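Local coordinates for protein ATP-dependent DNA helicase (Mycobacterium smegmatis, PDB 5V9X) that unwinds RNA:DNA hybrids, translocating 3' to 5' along a single DNA strand with energy from ATP hydrolysis, at residues R300-H314 against P348-S360. Numbering follows the deposited sequence.
With nucleotides of chain B.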
loop_
_atom_site.group_PDB
_atom_site.type_symbol
_atom_site.label_atom_id
_atom_site.label_comp_id
_atom_site.label_asym_id
_atom_site.label_seq_id
_atom_site.Cartn_x
_atom_site.Cartn_y
_atom_site.Cartn_z
ATOM N N ARG A 300 4.602 10.627 -8.189
ATOM C CA ARG A 300 5.367 11.826 -7.863
ATOM C C ARG A 300 5.429 12.782 -9.048
ATOM O O ARG A 300 5.287 13.998 -8.877
ATOM C CB ARG A 300 6.774 11.444 -7.408
ATOM C CG ARG A 300 6.817 10.610 -6.135
ATOM C CD ARG A 300 8.253 10.366 -5.694
ATOM N NE ARG A 300 8.975 9.496 -6.619
ATOM C CZ ARG A 300 9.354 8.253 -6.334
ATOM N NH1 ARG A 300 9.088 7.734 -5.143
ATOM N NH2 ARG A 300 10.006 7.533 -7.235
ATOM N N ARG A 301 5.637 12.252 -10.257
ATOM C CA ARG A 301 5.717 13.111 -11.436
ATOM C C ARG A 301 4.417 13.874 -11.656
ATOM O O ARG A 301 4.438 15.057 -12.013
ATOM C CB ARG A 301 6.076 12.285 -12.672
ATOM C CG ARG A 301 7.573 12.064 -12.857
ATOM C CD ARG A 301 7.878 11.289 -14.130
ATOM N NE ARG A 301 7.399 9.910 -14.064
ATOM C CZ ARG A 301 7.478 9.039 -15.067
ATOM N NH1 ARG A 301 8.017 9.400 -16.224
ATOM N NH2 ARG A 301 7.014 7.806 -14.912
ATOM N N LEU A 302 3.273 13.219 -11.445
ATOM C CA LEU A 302 1.998 13.913 -11.599
ATOM C C LEU A 302 1.823 14.987 -10.533
ATOM O O LEU A 302 1.240 16.044 -10.800
ATOM C CB LEU A 302 0.841 12.919 -11.552
ATOM C CG LEU A 302 -0.541 13.501 -11.867
ATOM C CD1 LEU A 302 -0.611 13.977 -13.310
ATOM C CD2 LEU A 302 -1.640 12.490 -11.579
ATOM N N ALA A 303 2.320 14.734 -9.318
ATOM C CA ALA A 303 2.234 15.731 -8.254
ATOM C C ALA A 303 3.050 16.975 -8.596
ATOM O O ALA A 303 2.585 18.107 -8.416
ATOM C CB ALA A 303 2.700 15.123 -6.931
ATOM N N GLU A 304 4.279 16.781 -9.086
ATOM C CA GLU A 304 5.070 17.911 -9.565
ATOM C C GLU A 304 4.370 18.618 -10.719
ATOM O O GLU A 304 4.353 19.853 -10.783
ATOM C CB GLU A 304 6.459 17.440 -10.001
ATOM C CG GLU A 304 7.322 16.857 -8.893
ATOM C CD GLU A 304 7.842 17.911 -7.934
ATOM O OE1 GLU A 304 8.114 17.565 -6.766
ATOM O OE2 GLU A 304 7.980 19.084 -8.347
ATOM N N ARG A 305 3.784 17.846 -11.637
ATOM C CA ARG A 305 3.094 18.429 -12.784
ATOM C C ARG A 305 1.918 19.292 -12.345
ATOM O O ARG A 305 1.817 20.463 -12.726
ATOM C CB ARG A 305 2.613 17.322 -13.718
ATOM C CG ARG A 305 3.523 17.019 -14.886
ATOM C CD ARG A 305 2.751 16.221 -15.915
ATOM N NE ARG A 305 1.513 16.906 -16.275
ATOM C CZ ARG A 305 0.463 16.317 -16.837
ATOM N NH1 ARG A 305 0.491 15.017 -17.101
ATOM N NH2 ARG A 305 -0.618 17.027 -17.129
ATOM N N LEU A 306 1.009 18.720 -11.551
ATOM C CA LEU A 306 -0.179 19.456 -11.132
ATOM C C LEU A 306 0.189 20.701 -10.339
ATOM O O LEU A 306 -0.417 21.763 -10.528
ATOM C CB LEU A 306 -1.094 18.551 -10.311
ATOM C CG LEU A 306 -1.977 17.602 -11.120
ATOM C CD1 LEU A 306 -2.679 16.613 -10.206
ATOM C CD2 LEU A 306 -2.989 18.395 -11.933
ATOM N N THR A 307 1.184 20.595 -9.455
ATOM C CA THR A 307 1.628 21.766 -8.706
ATOM C C THR A 307 2.086 22.877 -9.644
ATOM O O THR A 307 1.807 24.058 -9.405
ATOM C CB THR A 307 2.749 21.381 -7.745
ATOM O OG1 THR A 307 2.332 20.262 -6.954
ATOM C CG2 THR A 307 3.084 22.543 -6.830
ATOM N N SER A 308 2.789 22.517 -10.721
ATOM C CA SER A 308 3.159 23.506 -11.727
ATOM C C SER A 308 1.921 24.124 -12.364
ATOM O O SER A 308 1.844 25.347 -12.536
ATOM C CB SER A 308 4.041 22.864 -12.799
ATOM O OG SER A 308 5.101 22.122 -12.220
ATOM N N ARG A 309 0.934 23.296 -12.707
ATOM C CA ARG A 309 -0.247 23.795 -13.403
ATOM C C ARG A 309 -1.108 24.658 -12.488
ATOM O O ARG A 309 -1.526 25.757 -12.872
ATOM C CB ARG A 309 -1.059 22.626 -13.959
ATOM C CG ARG A 309 -0.271 21.695 -14.858
ATOM C CD ARG A 309 0.222 22.403 -16.106
ATOM N NE ARG A 309 1.064 21.526 -16.914
ATOM C CZ ARG A 309 2.393 21.533 -16.888
ATOM N NH1 ARG A 309 3.039 22.384 -16.100
ATOM N NH2 ARG A 309 3.076 20.695 -17.654
ATOM N N LEU A 310 -1.388 24.173 -11.274
ATOM C CA LEU A 310 -2.247 24.922 -10.360
ATOM C C LEU A 310 -1.661 26.294 -10.049
ATOM O O LEU A 310 -2.400 27.278 -9.922
ATOM C CB LEU A 310 -2.471 24.126 -9.074
ATOM C CG LEU A 310 -3.091 22.734 -9.232
ATOM C CD1 LEU A 310 -3.403 22.120 -7.872
ATOM C CD2 LEU A 310 -4.332 22.775 -10.114
ATOM N N ASN A 311 -0.335 26.383 -9.936
ATOM C CA ASN A 311 0.290 27.682 -9.712
ATOM C C ASN A 311 0.191 28.563 -10.953
ATOM O O ASN A 311 -0.124 29.754 -10.849
ATOM C CB ASN A 311 1.747 27.496 -9.290
ATOM C CG ASN A 311 1.882 26.920 -7.893
ATOM O OD1 ASN A 311 0.988 27.068 -7.060
ATOM N ND2 ASN A 311 3.004 26.260 -7.630
ATOM N N GLU A 312 0.443 27.992 -12.135
ATOM C CA GLU A 312 0.365 28.771 -13.368
ATOM C C GLU A 312 -1.043 29.304 -13.598
ATOM O O GLU A 312 -1.219 30.422 -14.100
ATOM C CB GLU A 312 0.820 27.924 -14.558
ATOM C CG GLU A 312 2.318 27.669 -14.604
ATOM C CD GLU A 312 2.684 26.482 -15.475
ATOM O OE1 GLU A 312 1.795 25.955 -16.177
ATOM O OE2 GLU A 312 3.864 26.071 -15.451
ATOM N N ILE A 313 -2.060 28.520 -13.240
ATOM C CA ILE A 313 -3.436 28.997 -13.333
ATOM C C ILE A 313 -3.676 30.116 -12.329
ATOM O O ILE A 313 -4.236 31.167 -12.665
ATOM C CB ILE A 313 -4.419 27.833 -13.116
ATOM C CG1 ILE A 313 -4.268 26.794 -14.223
ATOM C CG2 ILE A 313 -5.851 28.346 -13.044
ATOM C CD1 ILE A 313 -5.006 25.523 -13.938
ATOM N N HIS A 314 -3.251 29.907 -11.079
ATOM C CA HIS A 314 -3.493 30.892 -10.031
ATOM C C HIS A 314 -2.830 32.226 -10.349
ATOM O O HIS A 314 -3.374 33.290 -10.031
ATOM C CB HIS A 314 -2.997 30.354 -8.690
ATOM C CG HIS A 314 -3.099 31.339 -7.568
ATOM N ND1 HIS A 314 -1.998 31.960 -7.021
ATOM C CD2 HIS A 314 -4.173 31.816 -6.897
ATOM C CE1 HIS A 314 -2.388 32.775 -6.057
ATOM N NE2 HIS A 314 -3.704 32.708 -5.962
ATOM N N PRO A 348 3.983 37.157 -2.753
ATOM C CA PRO A 348 3.155 36.365 -3.667
ATOM C C PRO A 348 3.345 34.861 -3.479
ATOM O O PRO A 348 4.001 34.225 -4.305
ATOM C CB PRO A 348 3.645 36.806 -5.048
ATOM C CG PRO A 348 5.060 37.224 -4.822
ATOM C CD PRO A 348 5.086 37.840 -3.451
ATOM N N PRO A 349 2.777 34.305 -2.408
ATOM C CA PRO A 349 2.950 32.871 -2.148
ATOM C C PRO A 349 2.333 32.027 -3.253
ATOM O O PRO A 349 1.299 32.377 -3.826
ATOM C CB PRO A 349 2.227 32.659 -0.812
ATOM C CG PRO A 349 2.138 34.018 -0.197
ATOM C CD PRO A 349 2.001 34.968 -1.347
ATOM N N LEU A 350 2.990 30.909 -3.555
ATOM C CA LEU A 350 2.420 29.941 -4.478
ATOM C C LEU A 350 1.116 29.394 -3.914
ATOM O O LEU A 350 0.991 29.168 -2.707
ATOM C CB LEU A 350 3.406 28.799 -4.724
ATOM C CG LEU A 350 4.709 29.140 -5.444
ATOM C CD1 LEU A 350 5.688 27.983 -5.346
ATOM C CD2 LEU A 350 4.433 29.482 -6.897
ATOM N N LEU A 351 0.133 29.192 -4.791
ATOM C CA LEU A 351 -1.130 28.623 -4.337
ATOM C C LEU A 351 -0.944 27.193 -3.850
ATOM O O LEU A 351 -1.535 26.795 -2.839
ATOM C CB LEU A 351 -2.169 28.670 -5.456
ATOM C CG LEU A 351 -3.546 28.136 -5.050
ATOM C CD1 LEU A 351 -4.284 29.147 -4.178
ATOM C CD2 LEU A 351 -4.377 27.746 -6.265
ATOM N N ALA A 352 -0.120 26.412 -4.545
ATOM C CA ALA A 352 0.069 25.005 -4.235
ATOM C C ALA A 352 1.553 24.685 -4.145
ATOM O O ALA A 352 2.398 25.373 -4.724
ATOM C CB ALA A 352 -0.599 24.105 -5.288
ATOM N N ARG A 353 1.861 23.623 -3.406
ATOM C CA ARG A 353 3.225 23.129 -3.288
ATOM C C ARG A 353 3.194 21.611 -3.180
ATOM O O ARG A 353 2.207 21.022 -2.726
ATOM C CB ARG A 353 3.955 23.744 -2.089
ATOM C CG ARG A 353 4.610 25.083 -2.390
ATOM C CD ARG A 353 5.607 25.462 -1.316
ATOM N NE ARG A 353 4.950 25.928 -0.098
ATOM C CZ ARG A 353 5.524 25.933 1.100
ATOM N NH1 ARG A 353 6.765 25.483 1.243
ATOM N NH2 ARG A 353 4.858 26.379 2.156
ATOM N N ALA A 354 4.289 20.983 -3.600
ATOM C CA ALA A 354 4.365 19.533 -3.679
ATOM C C ALA A 354 4.858 18.925 -2.370
ATOM O O ALA A 354 5.632 19.533 -1.626
ATOM C CB ALA A 354 5.290 19.110 -4.821
ATOM N N HIS A 355 4.393 17.706 -2.097
ATOM C CA HIS A 355 4.895 16.902 -0.988
ATOM C C HIS A 355 4.938 15.451 -1.438
ATOM O O HIS A 355 3.895 14.870 -1.752
ATOM C CB HIS A 355 4.021 17.046 0.263
ATOM C CG HIS A 355 4.665 16.526 1.510
ATOM N ND1 HIS A 355 4.664 15.190 1.850
ATOM C CD2 HIS A 355 5.338 17.163 2.499
ATOM C CE1 HIS A 355 5.306 15.027 2.994
ATOM N NE2 HIS A 355 5.724 16.209 3.409
ATOM N N HIS A 356 6.135 14.875 -1.481
ATOM C CA HIS A 356 6.311 13.459 -1.795
ATOM C C HIS A 356 7.732 13.061 -1.410
ATOM O O HIS A 356 8.526 13.884 -0.944
ATOM C CB HIS A 356 6.012 13.161 -3.267
ATOM C CG HIS A 356 6.806 13.984 -4.232
ATOM N ND1 HIS A 356 8.105 13.681 -4.579
ATOM C CD2 HIS A 356 6.478 15.093 -4.936
ATOM C CE1 HIS A 356 8.544 14.570 -5.452
ATOM N NE2 HIS A 356 7.576 15.438 -5.686
ATOM N N GLY A 357 8.046 11.779 -1.622
ATOM C CA GLY A 357 9.303 11.231 -1.140
ATOM C C GLY A 357 10.536 11.881 -1.739
ATOM O O GLY A 357 11.579 11.956 -1.083
ATOM N N SER A 358 10.445 12.353 -2.981
ATOM C CA SER A 358 11.603 12.950 -3.636
ATOM C C SER A 358 11.789 14.425 -3.298
ATOM O O SER A 358 12.807 15.008 -3.686
ATOM C CB SER A 358 11.498 12.773 -5.151
ATOM O OG SER A 358 11.632 11.406 -5.505
ATOM N N VAL A 359 10.834 15.042 -2.603
ATOM C CA VAL A 359 11.048 16.377 -2.061
ATOM C C VAL A 359 12.035 16.282 -0.905
ATOM O O VAL A 359 12.029 15.309 -0.140
ATOM C CB VAL A 359 9.709 16.990 -1.613
ATOM C CG1 VAL A 359 9.905 18.389 -1.052
ATOM C CG2 VAL A 359 8.718 17.010 -2.767
ATOM N N SER A 360 12.905 17.281 -0.783
ATOM C CA SER A 360 13.853 17.303 0.321
ATOM C C SER A 360 13.117 17.384 1.656
ATOM O O SER A 360 11.936 17.732 1.724
ATOM C CB SER A 360 14.809 18.487 0.183
ATOM O OG SER A 360 14.101 19.713 0.232
ATOM P P DT B 8 6.421 8.543 -1.929
ATOM O OP1 DT B 8 6.202 9.954 -1.551
ATOM O OP2 DT B 8 7.613 8.178 -2.725
ATOM O "O5'" DT B 8 6.415 7.644 -0.607
ATOM C "C5'" DT B 8 5.241 7.567 0.195
ATOM C "C4'" DT B 8 5.294 6.362 1.117
ATOM O "O4'" DT B 8 5.123 5.154 0.357
ATOM C "C3'" DT B 8 6.614 6.179 1.851
ATOM O "O3'" DT B 8 6.523 6.772 3.133
ATOM C "C2'" DT B 8 6.785 4.647 1.947
ATOM C "C1'" DT B 8 5.625 4.087 1.115
ATOM N N1 DT B 8 6.024 2.993 0.183
ATOM C C2 DT B 8 5.539 1.723 0.393
ATOM O O2 DT B 8 4.791 1.438 1.309
ATOM N N3 DT B 8 5.963 0.792 -0.517
ATOM C C4 DT B 8 6.808 0.999 -1.593
ATOM O O4 DT B 8 7.132 0.094 -2.356
ATOM C C5 DT B 8 7.281 2.353 -1.754
ATOM C C7 DT B 8 8.201 2.700 -2.885
ATOM C C6 DT B 8 6.871 3.273 -0.869
ATOM P P DC B 7 5.518 6.616 -7.926
ATOM O OP1 DC B 7 5.706 7.922 -8.591
ATOM O OP2 DC B 7 6.498 5.531 -8.142
ATOM O "O5'" DC B 7 5.391 6.876 -6.368
ATOM C "C5'" DC B 7 4.173 7.387 -5.855
ATOM C "C4'" DC B 7 3.934 6.881 -4.452
ATOM O "O4'" DC B 7 3.536 5.502 -4.494
ATOM C "C3'" DC B 7 5.165 6.914 -3.556
ATOM O "O3'" DC B 7 5.114 8.058 -2.724
ATOM C "C2'" DC B 7 5.080 5.613 -2.738
ATOM C "C1'" DC B 7 3.803 4.942 -3.239
ATOM N N1 DC B 7 3.941 3.471 -3.389
ATOM C C2 DC B 7 3.274 2.622 -2.502
ATOM O O2 DC B 7 2.569 3.116 -1.613
ATOM N N3 DC B 7 3.415 1.280 -2.645
ATOM C C4 DC B 7 4.187 0.792 -3.618
ATOM N N4 DC B 7 4.297 -0.537 -3.721
ATOM C C5 DC B 7 4.879 1.645 -4.527
ATOM C C6 DC B 7 4.730 2.963 -4.378
#
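Glu304 meets His356 at the ring edge: His356 NE2 donates to Glu304 OE1, which lies near the ring plane, while the carboxylate stands nearly perpendicular to the imidazole (planes 89° apart); the modelled separation is improbably short and its exact length doubtful. The bend at Glu304 chi2 (-73°) brings its carboxylate to His356. Both faces of the imidazole are covered, by Val359 CG2 over the centre of one and by Arg300 CB on the other, 4.0 Å from the ring centroid. At the remaining ring nitrogen, Ser358 N donates to His356 ND1 (3.1 Å), so contacts on both faces and at both nitrogens probably restrict the ring's rotation.

Farther along, Asn311 grips the backbone of Ala352 twice. Ala352 N donates to Asn311 OD1 in the plane of the side-chain carbonyl (2.8 Å), and Asn311 ND2 donates to Ala352 O (3.1 Å) from above the plane of the backbone carbonyl. Between these polar sites Thr307 CG2 rests 3.6 Å from Arg353 CA, and beyond them Leu351 CB lies over one face of the His314 ring, 3.8 Å from its centroid.

The helix start and the turn after the strand also hold DNA. Arg300 N donates almost straight (171°) to OP1 of DC7 of chain B; its NH1 and Gly357 N bind OP2 and OP1 of DT8 of chain B. Segment 300-314 runs antiparallel to edge strand 352-355 of the second RecA-like domain, with a phosphate-binding site for the tracking strand at one end, as in superfamily 2 helicases.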